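Leucine--tRNA ligase (Agrobacterium radiobacter, PDB 5AH5) probably attaches L-leucine to tRNA(Leu) at the expense of ATP, as an aminoacyl-tRNA synthetase of the first class, and is associated with resistance to a toxic moiety of agrocin 84. Local coordinates at residues B[595-607]-B[675-687]. Residues are numbered along the deposited sequence; the frame is centred on the assembly and turned at random.
Sequences VRCYLLFKTTYNA and RFHFNAAIAAIMS. With nucleotides of chain D.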
loop_
_atom_site.group_PDB
_atom_site.type_symbol
_atom_site.label_atom_id
_atom_site.label_comp_id
_atom_site.label_asym_id
_atom_site.label_seq_id
_atom_site.Cartn_x
_atom_site.Cartn_y
_atom_site.Cartn_z
ATOM N N VAL B 595 -20.647 13.140 -0.796
ATOM C CA VAL B 595 -19.870 12.282 -1.623
ATOM C C VAL B 595 -18.945 11.447 -0.765
ATOM O O VAL B 595 -18.845 10.226 -0.932
ATOM C CB VAL B 595 -19.057 13.093 -2.675
ATOM C CG1 VAL B 595 -18.118 12.208 -3.414
ATOM C CG2 VAL B 595 -20.035 13.702 -3.669
ATOM N N ARG B 596 -18.236 12.117 0.121
ATOM C CA ARG B 596 -17.262 11.435 0.943
ATOM C C ARG B 596 -17.943 10.431 1.921
ATOM O O ARG B 596 -17.443 9.301 2.106
ATOM C CB ARG B 596 -16.491 12.449 1.742
ATOM C CG ARG B 596 -15.596 13.364 0.890
ATOM C CD ARG B 596 -15.075 14.530 1.702
ATOM N NE ARG B 596 -14.410 14.065 2.912
ATOM C CZ ARG B 596 -13.525 14.764 3.627
ATOM N NH1 ARG B 596 -13.076 15.957 3.230
ATOM N NH2 ARG B 596 -13.037 14.231 4.731
ATOM N N CYS B 597 -19.044 10.860 2.519
ATOM C CA CYS B 597 -19.808 9.964 3.486
ATOM C C CYS B 597 -20.448 8.754 2.808
ATOM O O CYS B 597 -20.430 7.671 3.384
ATOM C CB CYS B 597 -20.872 10.763 4.218
ATOM S SG CYS B 597 -20.150 11.837 5.493
ATOM N N TYR B 598 -20.944 8.900 1.570
ATOM C CA TYR B 598 -21.393 7.718 0.791
ATOM C C TYR B 598 -20.289 6.742 0.595
ATOM O O TYR B 598 -20.482 5.561 0.837
ATOM C CB TYR B 598 -22.034 8.116 -0.541
ATOM C CG TYR B 598 -22.301 7.017 -1.582
ATOM C CD1 TYR B 598 -23.256 5.991 -1.368
ATOM C CD2 TYR B 598 -21.595 6.989 -2.785
ATOM C CE1 TYR B 598 -23.501 5.007 -2.346
ATOM C CE2 TYR B 598 -21.849 6.007 -3.749
ATOM C CZ TYR B 598 -22.801 5.012 -3.513
ATOM O OH TYR B 598 -23.042 4.064 -4.494
ATOM N N LEU B 599 -19.106 7.183 0.160
ATOM C CA LEU B 599 -17.997 6.227 -0.007
ATOM C C LEU B 599 -17.571 5.569 1.271
ATOM O O LEU B 599 -17.038 4.443 1.257
ATOM C CB LEU B 599 -16.753 6.882 -0.642
ATOM C CG LEU B 599 -16.996 7.289 -2.122
ATOM C CD1 LEU B 599 -15.968 8.353 -2.543
ATOM C CD2 LEU B 599 -16.935 6.072 -3.026
ATOM N N LEU B 600 -17.638 6.303 2.365
ATOM C CA LEU B 600 -17.155 5.752 3.616
ATOM C C LEU B 600 -18.242 4.822 4.267
ATOM O O LEU B 600 -17.906 3.863 4.910
ATOM C CB LEU B 600 -16.735 6.871 4.586
ATOM C CG LEU B 600 -15.431 7.661 4.240
ATOM C CD1 LEU B 600 -15.049 8.513 5.429
ATOM C CD2 LEU B 600 -14.303 6.730 3.932
ATOM N N PHE B 601 -19.498 5.154 4.105
ATOM C CA PHE B 601 -20.607 4.385 4.709
ATOM C C PHE B 601 -21.069 3.185 3.846
ATOM O O PHE B 601 -21.708 2.296 4.342
ATOM C CB PHE B 601 -21.763 5.342 5.017
ATOM C CG PHE B 601 -22.990 4.682 5.600
ATOM C CD1 PHE B 601 -22.968 4.149 6.874
ATOM C CD2 PHE B 601 -24.209 4.680 4.884
ATOM C CE1 PHE B 601 -24.113 3.542 7.422
ATOM C CE2 PHE B 601 -25.370 4.129 5.431
ATOM C CZ PHE B 601 -25.325 3.545 6.706
ATOM N N LYS B 602 -20.714 3.119 2.565
ATOM C CA LYS B 602 -21.316 2.138 1.656
ATOM C C LYS B 602 -20.971 0.712 2.068
ATOM O O LYS B 602 -21.824 -0.137 2.071
ATOM C CB LYS B 602 -20.902 2.407 0.192
ATOM C CG LYS B 602 -21.407 1.410 -0.829
ATOM C CD LYS B 602 -22.918 1.359 -0.897
ATOM C CE LYS B 602 -23.354 0.723 -2.207
ATOM N NZ LYS B 602 -24.701 0.129 -2.095
ATOM N N THR B 603 -19.748 0.452 2.505
ATOM C CA THR B 603 -19.360 -0.918 2.798
ATOM C C THR B 603 -18.126 -0.850 3.594
ATOM O O THR B 603 -17.742 0.206 4.035
ATOM C CB THR B 603 -19.173 -1.768 1.515
ATOM O OG1 THR B 603 -18.889 -3.116 1.863
ATOM C CG2 THR B 603 -17.993 -1.242 0.599
ATOM N N THR B 604 -17.521 -1.993 3.842
ATOM C CA THR B 604 -16.284 -2.078 4.574
ATOM C C THR B 604 -15.171 -1.367 3.735
ATOM O O THR B 604 -15.189 -1.456 2.499
ATOM C CB THR B 604 -15.958 -3.550 4.723
ATOM O OG1 THR B 604 -17.162 -4.246 5.107
ATOM C CG2 THR B 604 -14.844 -3.797 5.789
ATOM N N TYR B 605 -14.182 -0.765 4.409
ATOM C CA TYR B 605 -13.146 0.017 3.758
ATOM C C TYR B 605 -12.428 -0.776 2.663
ATOM O O TYR B 605 -12.057 -0.224 1.626
ATOM C CB TYR B 605 -12.128 0.598 4.765
ATOM C CG TYR B 605 -11.117 -0.387 5.182
ATOM C CD1 TYR B 605 -11.334 -1.218 6.282
ATOM C CD2 TYR B 605 -9.935 -0.518 4.522
ATOM C CE1 TYR B 605 -10.365 -2.144 6.685
ATOM C CE2 TYR B 605 -8.982 -1.461 4.912
ATOM C CZ TYR B 605 -9.222 -2.280 5.972
ATOM O OH TYR B 605 -8.263 -3.219 6.341
ATOM N N ASN B 606 -12.193 -2.060 2.909
ATOM C CA ASN B 606 -11.469 -2.898 1.987
ATOM C C ASN B 606 -12.326 -3.667 0.977
ATOM O O ASN B 606 -11.762 -4.420 0.215
ATOM C CB ASN B 606 -10.558 -3.847 2.727
ATOM C CG ASN B 606 -11.333 -4.780 3.690
ATOM O OD1 ASN B 606 -12.519 -4.695 3.833
ATOM N ND2 ASN B 606 -10.623 -5.639 4.333
ATOM N N ALA B 607 -13.632 -3.400 0.893
ATOM C CA ALA B 607 -14.470 -4.073 -0.075
ATOM C C ALA B 607 -14.860 -3.169 -1.235
ATOM O O ALA B 607 -14.952 -1.943 -1.060
ATOM C CB ALA B 607 -15.745 -4.594 0.592
ATOM N N ARG B 675 -9.466 2.180 13.414
ATOM C CA ARG B 675 -9.187 0.891 12.788
ATOM C C ARG B 675 -9.852 0.764 11.404
ATOM O O ARG B 675 -10.019 -0.366 10.913
ATOM C CB ARG B 675 -9.549 -0.281 13.724
ATOM C CG ARG B 675 -11.030 -0.420 13.965
ATOM C CD ARG B 675 -11.382 -1.558 14.941
ATOM N NE ARG B 675 -12.813 -1.483 15.213
ATOM C CZ ARG B 675 -13.607 -2.532 15.438
ATOM N NH1 ARG B 675 -13.133 -3.766 15.442
ATOM N NH2 ARG B 675 -14.900 -2.328 15.651
ATOM N N PHE B 676 -10.229 1.907 10.824
ATOM C CA PHE B 676 -10.842 2.014 9.496
ATOM C C PHE B 676 -12.240 1.410 9.333
ATOM O O PHE B 676 -12.645 1.098 8.204
ATOM C CB PHE B 676 -9.856 1.466 8.389
ATOM C CG PHE B 676 -8.777 2.468 7.980
ATOM C CD1 PHE B 676 -7.912 2.999 8.926
ATOM C CD2 PHE B 676 -8.613 2.844 6.634
ATOM C CE1 PHE B 676 -6.910 3.899 8.549
ATOM C CE2 PHE B 676 -7.649 3.774 6.242
ATOM C CZ PHE B 676 -6.782 4.294 7.185
ATOM N N HIS B 677 -12.970 1.246 10.438
ATOM C CA HIS B 677 -14.377 0.877 10.404
ATOM C C HIS B 677 -15.239 2.119 10.292
ATOM O O HIS B 677 -16.108 2.387 11.165
ATOM C CB HIS B 677 -14.700 0.022 11.648
ATOM C CG HIS B 677 -14.097 -1.345 11.584
ATOM N ND1 HIS B 677 -14.699 -2.454 12.146
ATOM C CD2 HIS B 677 -13.027 -1.807 10.899
ATOM C CE1 HIS B 677 -13.977 -3.522 11.870
ATOM N NE2 HIS B 677 -12.951 -3.153 11.126
ATOM N N PHE B 678 -15.068 2.862 9.167
ATOM C CA PHE B 678 -15.732 4.119 8.974
ATOM C C PHE B 678 -17.199 3.912 8.848
ATOM O O PHE B 678 -17.997 4.792 9.264
ATOM C CB PHE B 678 -15.261 4.869 7.697
ATOM C CG PHE B 678 -13.789 5.079 7.656
ATOM C CD1 PHE B 678 -13.196 6.049 8.436
ATOM C CD2 PHE B 678 -13.002 4.271 6.871
ATOM C CE1 PHE B 678 -11.825 6.246 8.392
ATOM C CE2 PHE B 678 -11.627 4.436 6.824
ATOM C CZ PHE B 678 -11.036 5.430 7.596
ATOM N N ASN B 679 -17.583 2.826 8.201
ATOM C CA ASN B 679 -19.029 2.625 8.000
ATOM C C ASN B 679 -19.717 2.396 9.353
ATOM O O ASN B 679 -20.770 2.973 9.592
ATOM C CB ASN B 679 -19.371 1.470 7.061
ATOM C CG ASN B 679 -18.766 0.177 7.485
ATOM O OD1 ASN B 679 -17.819 0.168 8.257
ATOM N ND2 ASN B 679 -19.301 -0.934 6.987
ATOM N N ALA B 680 -19.066 1.664 10.231
ATOM C CA ALA B 680 -19.696 1.443 11.619
ATOM C C ALA B 680 -19.680 2.714 12.434
ATOM O O ALA B 680 -20.612 3.000 13.161
ATOM C CB ALA B 680 -18.998 0.336 12.335
ATOM N N ALA B 681 -18.668 3.582 12.229
ATOM C CA ALA B 681 -18.657 4.863 12.964
ATOM C C ALA B 681 -19.794 5.784 12.537
ATOM O O ALA B 681 -20.435 6.509 13.330
ATOM C CB ALA B 681 -17.298 5.541 12.771
ATOM N N ILE B 682 -20.052 5.811 11.239
ATOM C CA ILE B 682 -21.063 6.661 10.727
ATOM C C ILE B 682 -22.432 6.088 11.208
ATOM O O ILE B 682 -23.350 6.837 11.514
ATOM C CB ILE B 682 -20.983 6.778 9.162
ATOM C CG1 ILE B 682 -19.754 7.661 8.753
ATOM C CG2 ILE B 682 -22.228 7.449 8.640
ATOM C CD1 ILE B 682 -19.435 7.597 7.256
ATOM N N ALA B 683 -22.600 4.782 11.195
ATOM C CA ALA B 683 -23.883 4.177 11.752
ATOM C C ALA B 683 -24.153 4.604 13.190
ATOM O O ALA B 683 -25.274 4.942 13.547
ATOM C CB ALA B 683 -23.857 2.685 11.644
ATOM N N ALA B 684 -23.092 4.711 13.975
ATOM C CA ALA B 684 -23.196 5.151 15.357
ATOM C C ALA B 684 -23.670 6.547 15.448
ATOM O O ALA B 684 -24.468 6.872 16.308
ATOM C CB ALA B 684 -21.876 4.973 16.050
ATOM N N ILE B 685 -23.242 7.410 14.530
ATOM C CA ILE B 685 -23.706 8.796 14.524
ATOM C C ILE B 685 -25.142 8.936 14.050
ATOM O O ILE B 685 -25.905 9.820 14.496
ATOM C CB ILE B 685 -22.750 9.675 13.642
ATOM C CG1 ILE B 685 -21.334 9.786 14.274
ATOM C CG2 ILE B 685 -23.340 11.045 13.418
ATOM C CD1 ILE B 685 -20.209 10.138 13.295
ATOM N N MET B 686 -25.503 8.176 13.033
ATOM C CA MET B 686 -26.928 8.085 12.655
ATOM C C MET B 686 -27.828 7.526 13.844
ATOM O O MET B 686 -28.931 8.012 14.054
ATOM C CB MET B 686 -27.114 7.178 11.446
ATOM C CG MET B 686 -26.502 7.717 10.142
ATOM S SD MET B 686 -26.898 6.737 8.678
ATOM C CE MET B 686 -25.533 5.706 8.815
ATOM N N SER B 687 -27.329 6.571 14.605
ATOM C CA SER B 687 -28.054 6.068 15.827
ATOM C C SER B 687 -28.298 7.200 16.759
ATOM O O SER B 687 -29.408 7.386 17.190
ATOM C CB SER B 687 -27.276 5.009 16.595
ATOM O OG SER B 687 -27.366 3.759 15.957
ATOM P P C D 24 -30.615 0.399 14.523
ATOM O OP1 C D 24 -31.010 1.466 15.423
ATOM O OP2 C D 24 -31.549 -0.448 13.817
ATOM O "O5'" C D 24 -29.771 1.070 13.324
ATOM C "C5'" C D 24 -28.745 2.044 13.598
ATOM C "C4'" C D 24 -27.969 2.372 12.314
ATOM O "O4'" C D 24 -27.143 1.247 11.938
ATOM C "C3'" C D 24 -28.814 2.603 11.087
ATOM O "O3'" C D 24 -29.386 3.898 11.224
ATOM C "C2'" C D 24 -27.801 2.382 9.992
ATOM O "O2'" C D 24 -26.779 3.363 9.902
ATOM C "C1'" C D 24 -27.071 1.163 10.538
ATOM N N1 C D 24 -27.647 -0.107 10.095
ATOM C C2 C D 24 -27.340 -0.521 8.806
ATOM O O2 C D 24 -26.576 0.184 8.123
ATOM N N3 C D 24 -27.860 -1.674 8.341
ATOM C C4 C D 24 -28.685 -2.397 9.112
ATOM N N4 C D 24 -29.144 -3.558 8.630
ATOM C C5 C D 24 -29.058 -1.967 10.418
ATOM C C6 C D 24 -28.520 -0.828 10.867
ATOM P P A D 14 -19.265 -4.824 7.702
ATOM O OP1 A D 14 -18.093 -3.849 7.664
ATOM O OP2 A D 14 -19.005 -6.218 7.512
ATOM O "O5'" A D 14 -20.105 -4.552 9.031
ATOM C "C5'" A D 14 -20.597 -3.254 9.325
ATOM C "C4'" A D 14 -21.259 -3.264 10.663
ATOM O "O4'" A D 14 -22.536 -3.966 10.581
ATOM C "C3'" A D 14 -20.488 -3.980 11.764
ATOM O "O3'" A D 14 -19.483 -3.131 12.344
ATOM C "C2'" A D 14 -21.602 -4.331 12.750
ATOM O "O2'" A D 14 -21.968 -3.245 13.567
ATOM C "C1'" A D 14 -22.783 -4.598 11.817
ATOM N N9 A D 14 -23.137 -5.996 11.582
ATOM C C8 A D 14 -23.063 -6.736 10.430
ATOM N N7 A D 14 -23.569 -7.936 10.540
ATOM C C5 A D 14 -24.013 -7.989 11.852
ATOM C C6 A D 14 -24.660 -8.995 12.592
ATOM N N6 A D 14 -24.947 -10.201 12.102
ATOM N N1 A D 14 -24.952 -8.735 13.887
ATOM C C2 A D 14 -24.666 -7.523 14.378
ATOM N N3 A D 14 -24.089 -6.483 13.770
ATOM C C4 A D 14 -23.769 -6.795 12.499
ATOM P P A D 13 -21.001 -5.791 0.980
ATOM O OP1 A D 13 -19.641 -5.615 0.457
ATOM O OP2 A D 13 -21.571 -7.128 0.957
ATOM O "O5'" A D 13 -21.046 -5.093 2.405
ATOM C "C5'" A D 13 -20.888 -5.763 3.658
ATOM C "C4'" A D 13 -21.539 -4.840 4.643
ATOM O "O4'" A D 13 -22.974 -4.846 4.404
ATOM C "C3'" A D 13 -21.350 -5.109 6.125
ATOM O "O3'" A D 13 -20.270 -4.333 6.571
ATOM C "C2'" A D 13 -22.613 -4.498 6.715
ATOM O "O2'" A D 13 -22.615 -3.096 6.960
ATOM C "C1'" A D 13 -23.649 -4.857 5.645
ATOM N N9 A D 13 -24.285 -6.167 5.822
ATOM C C8 A D 13 -24.256 -7.303 5.048
ATOM N N7 A D 13 -24.967 -8.295 5.535
ATOM C C5 A D 13 -25.493 -7.779 6.711
ATOM C C6 A D 13 -26.353 -8.321 7.687
ATOM N N6 A D 13 -26.825 -9.566 7.653
ATOM N N1 A D 13 -26.721 -7.520 8.712
ATOM C C2 A D 13 -26.175 -6.296 8.800
ATOM N N3 A D 13 -25.354 -5.678 7.949
ATOM C C4 A D 13 -25.096 -6.462 6.889
HETATM O O HOH W 1 -14.642 -0.258 7.063
#
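Leu-600 meets Phe-678 and Ile-682 on the tightly packed side of this contact. Its CD2 lies over one face of the Phe-678 ring, while CB sits 3.9 Å from Ile-682 CD1 and also touches Phe-678 CB. Next along the helix, Phe-601 swings its ring out with CG anti to the backbone N and drops as a knob between Asn-679, Ile-682, Ala-683 and Met-686. Its CD1 rests 3.8 Å from Ile-682 CG2, Asn-679 O lies at the ring edge, and Met-686 SD approaches the ring obliquely, 4.5 Å from the Phe-601 centroid, a Met-aromatic contact. This end also packs on the ribose of C24 of chain D. Helix 595-601 crosses helix 678-687 at 114°, their axes 8.6 Å apart at closest, joining the catalytic part of the chain to the helical anticodon-binding domain. A Schellman motif with Phe-676 as C-prime residue ends helix 653-674, and His-677 then N-caps the next helix. Phe-676 turns its ring edge toward the face of Tyr-605 (planes at 70°), and its CB covers that same ring in a CH-pi contact; Tyr-560 stacks on Phe-676.

Around the 603-605 loop and Asn-679 the fit is polar and looser, and no direct hydrogen bond crosses between the two segments. A water bridges instead, accepting from Tyr-605 N and donating to Phe-676 O, 2.7 Å from each, with a weak third bond to Asn-679 OD1. Asn-679 CG lies between its backbone N and carbonyl carbon (chi1 55°), which lets ND2 give an almost straight bond to OP1 of A14 of chain D at 3.2 Å. Thr-604 OG1 donates to that same phosphate oxygen at 2.8 Å, so one residue from each segment grips a single tRNA atom. Thr-603 OG1 reaches the neighbouring phosphate, that of A13 of chain D.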